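Local coordinates for choloylglycine hydrolase (Clostridium perfringens, PDB 2BJF) that hydrolyses the amide bond of glycine- and taurine-conjugated bile salts, releasing the free bile acid and the amino acid, at the interface of chains A and B and the interface of chains A and C. Sequence-based numbering; all coordinates share one arbitrary frame. Chains: chain A/B/C, Choloylglycine hydrolase.

Contacts 1 and 2 are neighbouring patches of one two-fold A-B interface, their C-alpha centres about 7 Å apart, and share A:Asn169 and B:Leu202. Chain B presents the end of strand 199-202, the turn and the start of strand 205-208 to a loop and helix 179-186 of chain A in contact 1, and strand 199-202 with B:Gly203 mainly to helix 225-243 in contact 2. Contact 3 pairs A with C, its C-alpha centre about 23 Å from that of contact 1 and 17 Å from that of contact 2. The segment just before helix 225-243 serves this pairing and the helix body the other in the homotetrameric dimer of dimers.

Contact 1: the interface of chains A and B. Residues chain A 169-170, 183; chain B 202, 204-205.
The turn joining strands 199-202 and 205-208 of chain B carries B:Gln205 against A:Ile170 and A:Val183, next to the loop residue A:Asn169. B:Gln205 sends CG anti to its backbone N (chi1 -180°) and then bends at chi2 (77°), which brings its methylenes and amide across A:Ile170, with the amide reaching A:Val183. The tip methyl CD1 of A:Ile170 packs on this bent stem, 3.5 Å from B:Gln205 CG, and lies near the carboxamide as well. The other branch of the isoleucine, CG2, meets the methyl CD2 of B:Leu202 at 3.9 Å. A:Val183 comes in at about a right angle to the glutamine and offers CG1 to the amide nitrogen NE2 at 3.8 Å, a van der Waals contact. CB of A:Asn169 packs beside B:Gln205 OE1 at 3.7 Å and near the carbonyl of B:Asp204.

Polar groups of the two chains communicate through water. Water 1 lies 3.0 Å from the backbone N of A:Asn169 and also pairs with the side-chain oxygen OE1 of B:Gln205, which may help fix the rotation of that amide. Water 2 joins the carbonyl O of A:Asn169, at 2.8 Å, to the backbone N of B:Asp204, and makes a longer contact of 3.3 Å with B:Leu202 O. The asparagine backbone is thus bridged to chain B from both its N and its O. In the fold, the strand turn of one subunit rests on a loop beside helix 179-186 of the other.

Contact 2: the interface of chains A and B. Residues chain A 169, 194, 233-234, 237, 241; chain B 200-203.
The carboxylate oxygen OD2 of A:Asp237 accepts from both A:Tyr194 and A:Lys241, beside the ring of B:Phe200. The hydroxyl OH of A:Tyr194 donates at 2.6 Å to the anti lone pair of A:Asp237 OD2, and the ammonium NZ of A:Lys241 at 2.8 Å to the syn lone pair of the same oxygen, forming a salt bridge. NZ of A:Lys241, at the end of a chain extended beyond CG, also gives a 2.7 Å hydrogen bond across the interface to the carbonyl O of B:Lys201, with a C=O...N angle of 158°. The nearby ammonium and phenol would be expected to favour an ionised aspartate.

B:Phe200 sits against this polar group, its CE2 and CZ edge meeting the tip of A:Asp237, while CZ approaches A:Tyr194 OH at 3.6 Å. A:Phe234 turns its CE1 towards one face of the B:Phe200 ring in an edge-to-face contact, centroids 5.4 Å apart and planes inclined by 70°. B:Leu202 sends CG away from its backbone N towards the helix (chi1 -167°). Its methyl CD1 then lies over one face of A:Phe234, offset toward the rim, 4.0 Å from the ring centroid, and touches CB of A:Asp237 at 3.7 Å. The patch joins helix 225-243 to strand 199-202 of the partner, combining apolar packing with an intersubunit lysine bond to support subunit association in the homotetramer.

Contact 3: the interface of chains A and C. Residues chain A 212-214, 216-217; chain C 222-225.
Methyl CG2 of C:Thr224 faces the side-chain methyl CG2 of A:Val217 at 3.9 Å, the two side chains meeting at about a right angle. The same threonine methyl also packs against the backbone of A:Gly213 and A:Thr214. C:Asp222 lies alongside A:Val217, both side chains pointing the same way, and its CB rests near the A:Leu216 carbonyl.

Within chain C, the carboxylate oxygen OD2 of C:Asp222 accepts from both the backbone N and the hydroxyl of C:Thr224. The backbone N of C:Thr224 meets C:Asp222 OD2 at 3.0 Å on the anti side, 29° out of the carboxylate plane, and its hydroxyl OG1 meets that oxygen at 2.6 Å nearly along the C-O axis. OG1 stands between the backbone N and the carbonyl carbon (chi1 61°), turned to the acid, while CG2 is left facing chain A.

At the rim, waters bridge the backbones. Water 4 links A:Gly213 O to C:Phe223 N, at 2.7 Å from each, and water 5 lies between A:Gln212 O, at 2.9 Å, and C:Phe223 O, at 3.1 Å. The braced segment leading into helix 225-243 fits against the loop and 3-10 helix 214-216 of its neighbour, contributing to A-C pairing within the homotetramer.

Contact 1: the interface of chains A and B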
# COMPACT_ATOMS: atom_id res chain seq x y z
N ASN A 169 15.68 10.70 -17.70
CA ASN A 169 14.60 11.64 -17.97
C ASN A 169 13.65 11.78 -16.78
O ASN A 169 12.61 12.44 -16.88
CB ASN A 169 13.83 11.22 -19.23
CG ASN A 169 14.69 11.30 -20.49
OD1 ASN A 169 14.76 10.35 -21.26
ND2 ASN A 169 15.33 12.44 -20.69
N ILE A 170 14.02 11.17 -15.65
CA ILE A 170 13.21 11.21 -14.43
C ILE A 170 13.71 12.32 -13.51
O ILE A 170 12.94 12.91 -12.75
CB ILE A 170 13.26 9.86 -13.65
CG1 ILE A 170 13.31 8.65 -14.60
CG2 ILE A 170 12.09 9.76 -12.66
CD1 ILE A 170 12.10 8.47 -15.51
N VAL A 183 12.66 2.71 -13.50
CA VAL A 183 11.91 3.36 -14.57
C VAL A 183 10.66 2.55 -14.94
O VAL A 183 9.59 3.12 -15.14
CB VAL A 183 12.80 3.62 -15.82
CG1 VAL A 183 11.98 4.18 -16.98
CG2 VAL A 183 13.92 4.59 -15.47
N LEU B 202 5.06 11.97 -17.27
CA LEU B 202 5.95 12.38 -16.19
C LEU B 202 7.05 13.28 -16.76
O LEU B 202 8.21 12.87 -16.86
CB LEU B 202 6.56 11.16 -15.49
CG LEU B 202 7.28 11.36 -14.15
CD1 LEU B 202 6.32 11.16 -12.98
CD2 LEU B 202 8.45 10.39 -14.03
N ASP B 204 9.48 14.69 -19.03
CA ASP B 204 10.21 14.19 -20.20
C ASP B 204 10.11 12.67 -20.36
O ASP B 204 10.58 12.11 -21.35
CB ASP B 204 11.69 14.61 -20.12
CG ASP B 204 11.87 16.11 -20.10
OD1 ASP B 204 11.24 16.81 -20.93
OD2 ASP B 204 12.65 16.61 -19.26
N GLN B 205 9.48 12.01 -19.38
CA GLN B 205 9.31 10.56 -19.41
C GLN B 205 7.84 10.18 -19.60
O GLN B 205 6.97 10.60 -18.84
CB GLN B 205 9.85 9.93 -18.12
CG GLN B 205 9.71 8.41 -18.05
CD GLN B 205 10.75 7.67 -18.90
OE1 GLN B 205 11.90 8.10 -19.00
NE2 GLN B 205 10.34 6.56 -19.49
O HOH W 1 14.65 7.93 -17.85
O HOH W 2 10.91 14.64 -16.41

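Contact 2: the interface of chains A and B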
# COMPACT_ATOMS: atom_id res chain seq x y z
N ASN A 169 15.68 10.70 -17.70
CA ASN A 169 14.60 11.64 -17.97
C ASN A 169 13.65 11.78 -16.78
O ASN A 169 12.61 12.44 -16.88
CB ASN A 169 13.83 11.22 -19.23
CG ASN A 169 14.69 11.30 -20.49
OD1 ASN A 169 14.76 10.35 -21.26
ND2 ASN A 169 15.33 12.44 -20.69
N TYR A 194 -2.35 14.42 -8.47
CA TYR A 194 -1.96 15.50 -7.56
C TYR A 194 -3.18 16.30 -7.13
O TYR A 194 -3.20 16.90 -6.05
CB TYR A 194 -0.92 16.42 -8.19
CG TYR A 194 0.25 15.69 -8.83
CD1 TYR A 194 0.97 14.73 -8.12
CD2 TYR A 194 0.63 15.97 -10.14
CE1 TYR A 194 2.03 14.05 -8.70
CE2 TYR A 194 1.70 15.30 -10.73
CZ TYR A 194 2.40 14.35 -10.00
OH TYR A 194 3.45 13.69 -10.58
N ALA A 233 10.35 11.02 -7.59
CA ALA A 233 10.00 11.17 -9.00
C ALA A 233 8.69 11.95 -9.18
O ALA A 233 8.62 12.86 -10.01
CB ALA A 233 9.91 9.81 -9.68
N PHE A 234 7.68 11.59 -8.40
CA PHE A 234 6.37 12.23 -8.51
C PHE A 234 6.29 13.60 -7.83
O PHE A 234 5.61 14.50 -8.34
CB PHE A 234 5.25 11.29 -8.04
CG PHE A 234 4.91 10.22 -9.04
CD1 PHE A 234 4.02 10.47 -10.08
CD2 PHE A 234 5.50 8.96 -8.96
CE1 PHE A 234 3.71 9.48 -11.02
CE2 PHE A 234 5.20 7.96 -9.89
CZ PHE A 234 4.30 8.23 -10.92
N ASP A 237 7.95 15.86 -10.35
CA ASP A 237 7.05 16.05 -11.49
C ASP A 237 5.93 17.04 -11.17
O ASP A 237 5.62 17.92 -11.98
CB ASP A 237 6.46 14.71 -11.93
CG ASP A 237 5.49 14.85 -13.09
OD1 ASP A 237 5.94 15.22 -14.20
OD2 ASP A 237 4.29 14.58 -12.90
N LYS A 241 5.20 20.63 -13.03
CA LYS A 241 3.90 20.78 -13.70
C LYS A 241 3.10 21.98 -13.20
O LYS A 241 2.59 22.77 -13.99
CB LYS A 241 3.06 19.51 -13.54
CG LYS A 241 3.40 18.43 -14.52
CD LYS A 241 2.62 17.18 -14.21
CE LYS A 241 2.78 16.15 -15.31
NZ LYS A 241 2.31 14.82 -14.86
N PHE B 200 0.56 8.18 -18.24
CA PHE B 200 0.85 9.31 -17.37
C PHE B 200 2.09 10.00 -17.95
O PHE B 200 3.12 9.36 -18.16
CB PHE B 200 1.13 8.82 -15.94
CG PHE B 200 1.27 9.92 -14.92
CD1 PHE B 200 0.21 10.24 -14.08
CD2 PHE B 200 2.47 10.63 -14.79
CE1 PHE B 200 0.34 11.26 -13.13
CE2 PHE B 200 2.60 11.64 -13.85
CZ PHE B 200 1.53 11.96 -13.02
N LYS B 201 1.97 11.29 -18.21
CA LYS B 201 3.11 12.07 -18.71
C LYS B 201 3.92 12.60 -17.53
O LYS B 201 3.51 13.55 -16.87
CB LYS B 201 2.64 13.21 -19.62
CG LYS B 201 3.77 13.94 -20.35
CD LYS B 201 3.25 15.13 -21.13
CE LYS B 201 4.35 15.80 -21.94
NZ LYS B 201 5.34 16.53 -21.09
N LEU B 202 5.06 11.97 -17.27
CA LEU B 202 5.95 12.38 -16.19
C LEU B 202 7.05 13.28 -16.76
O LEU B 202 8.21 12.87 -16.86
CB LEU B 202 6.56 11.16 -15.49
CG LEU B 202 7.28 11.36 -14.15
CD1 LEU B 202 6.32 11.16 -12.98
CD2 LEU B 202 8.45 10.39 -14.03
N GLY B 203 6.66 14.49 -17.15
CA GLY B 203 7.58 15.45 -17.76
C GLY B 203 8.17 14.93 -19.05
O GLY B 203 7.46 14.74 -20.04
O HOH W 3 10.91 14.64 -16.41

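Contact 3: the interface of chains A and C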
# COMPACT_ATOMS: atom_id res chain seq x y z
N GLN A 212 -7.04 16.75 2.62
CA GLN A 212 -6.31 16.92 1.37
C GLN A 212 -5.36 15.76 1.11
O GLN A 212 -4.77 15.21 2.05
CB GLN A 212 -5.53 18.24 1.37
CG GLN A 212 -6.40 19.49 1.30
CD GLN A 212 -7.27 19.57 0.05
OE1 GLN A 212 -8.43 19.98 0.13
NE2 GLN A 212 -6.72 19.17 -1.09
N GLY A 213 -5.23 15.38 -0.16
CA GLY A 213 -4.24 14.39 -0.58
C GLY A 213 -4.79 13.04 -1.05
O GLY A 213 -4.03 12.09 -1.21
N THR A 214 -6.10 12.97 -1.29
CA THR A 214 -6.74 11.69 -1.63
C THR A 214 -6.31 11.12 -2.99
O THR A 214 -6.43 9.92 -3.22
CB THR A 214 -8.27 11.79 -1.59
OG1 THR A 214 -8.71 12.86 -2.44
CG2 THR A 214 -8.75 12.04 -0.16
N LEU A 216 -3.28 10.86 -4.16
CA LEU A 216 -2.00 10.14 -4.07
C LEU A 216 -2.02 8.90 -3.19
O LEU A 216 -0.98 8.27 -2.96
CB LEU A 216 -0.87 11.08 -3.61
CG LEU A 216 -0.35 12.16 -4.57
CD1 LEU A 216 0.85 12.85 -3.94
CD2 LEU A 216 0.01 11.58 -5.93
N VAL A 217 -3.20 8.53 -2.68
CA VAL A 217 -3.34 7.31 -1.90
C VAL A 217 -2.82 6.12 -2.71
O VAL A 217 -3.17 5.95 -3.88
CB VAL A 217 -4.79 7.10 -1.40
CG1 VAL A 217 -4.95 5.75 -0.71
CG2 VAL A 217 -5.19 8.23 -0.46
N ASP C 222 1.26 8.78 1.32
CA ASP C 222 0.54 9.96 0.85
C ASP C 222 0.40 11.00 1.96
O ASP C 222 0.92 10.83 3.07
CB ASP C 222 -0.84 9.55 0.34
CG ASP C 222 -1.68 8.91 1.42
OD1 ASP C 222 -1.49 7.71 1.70
OD2 ASP C 222 -2.52 9.62 2.00
N PHE C 223 -0.31 12.09 1.66
CA PHE C 223 -0.40 13.23 2.57
C PHE C 223 -1.77 13.41 3.22
O PHE C 223 -2.04 14.46 3.81
CB PHE C 223 0.04 14.51 1.85
CG PHE C 223 1.45 14.46 1.33
CD1 PHE C 223 2.52 14.79 2.15
CD2 PHE C 223 1.71 14.08 0.01
CE1 PHE C 223 3.83 14.74 1.68
CE2 PHE C 223 3.01 14.02 -0.47
CZ PHE C 223 4.07 14.36 0.36
N THR C 224 -2.63 12.38 3.15
CA THR C 224 -3.91 12.43 3.85
C THR C 224 -3.68 12.42 5.36
O THR C 224 -2.64 11.94 5.83
CB THR C 224 -4.86 11.26 3.49
OG1 THR C 224 -4.25 10.01 3.84
CG2 THR C 224 -5.23 11.29 2.01
N PRO C 225 -4.63 12.98 6.14
CA PRO C 225 -4.50 12.99 7.60
C PRO C 225 -4.27 11.60 8.21
O PRO C 225 -3.44 11.47 9.11
CB PRO C 225 -5.84 13.58 8.06
CG PRO C 225 -6.29 14.41 6.91
CD PRO C 225 -5.86 13.67 5.69
O HOH W 4 -1.46 12.70 -0.76
O HOH W 5 -4.27 16.47 4.57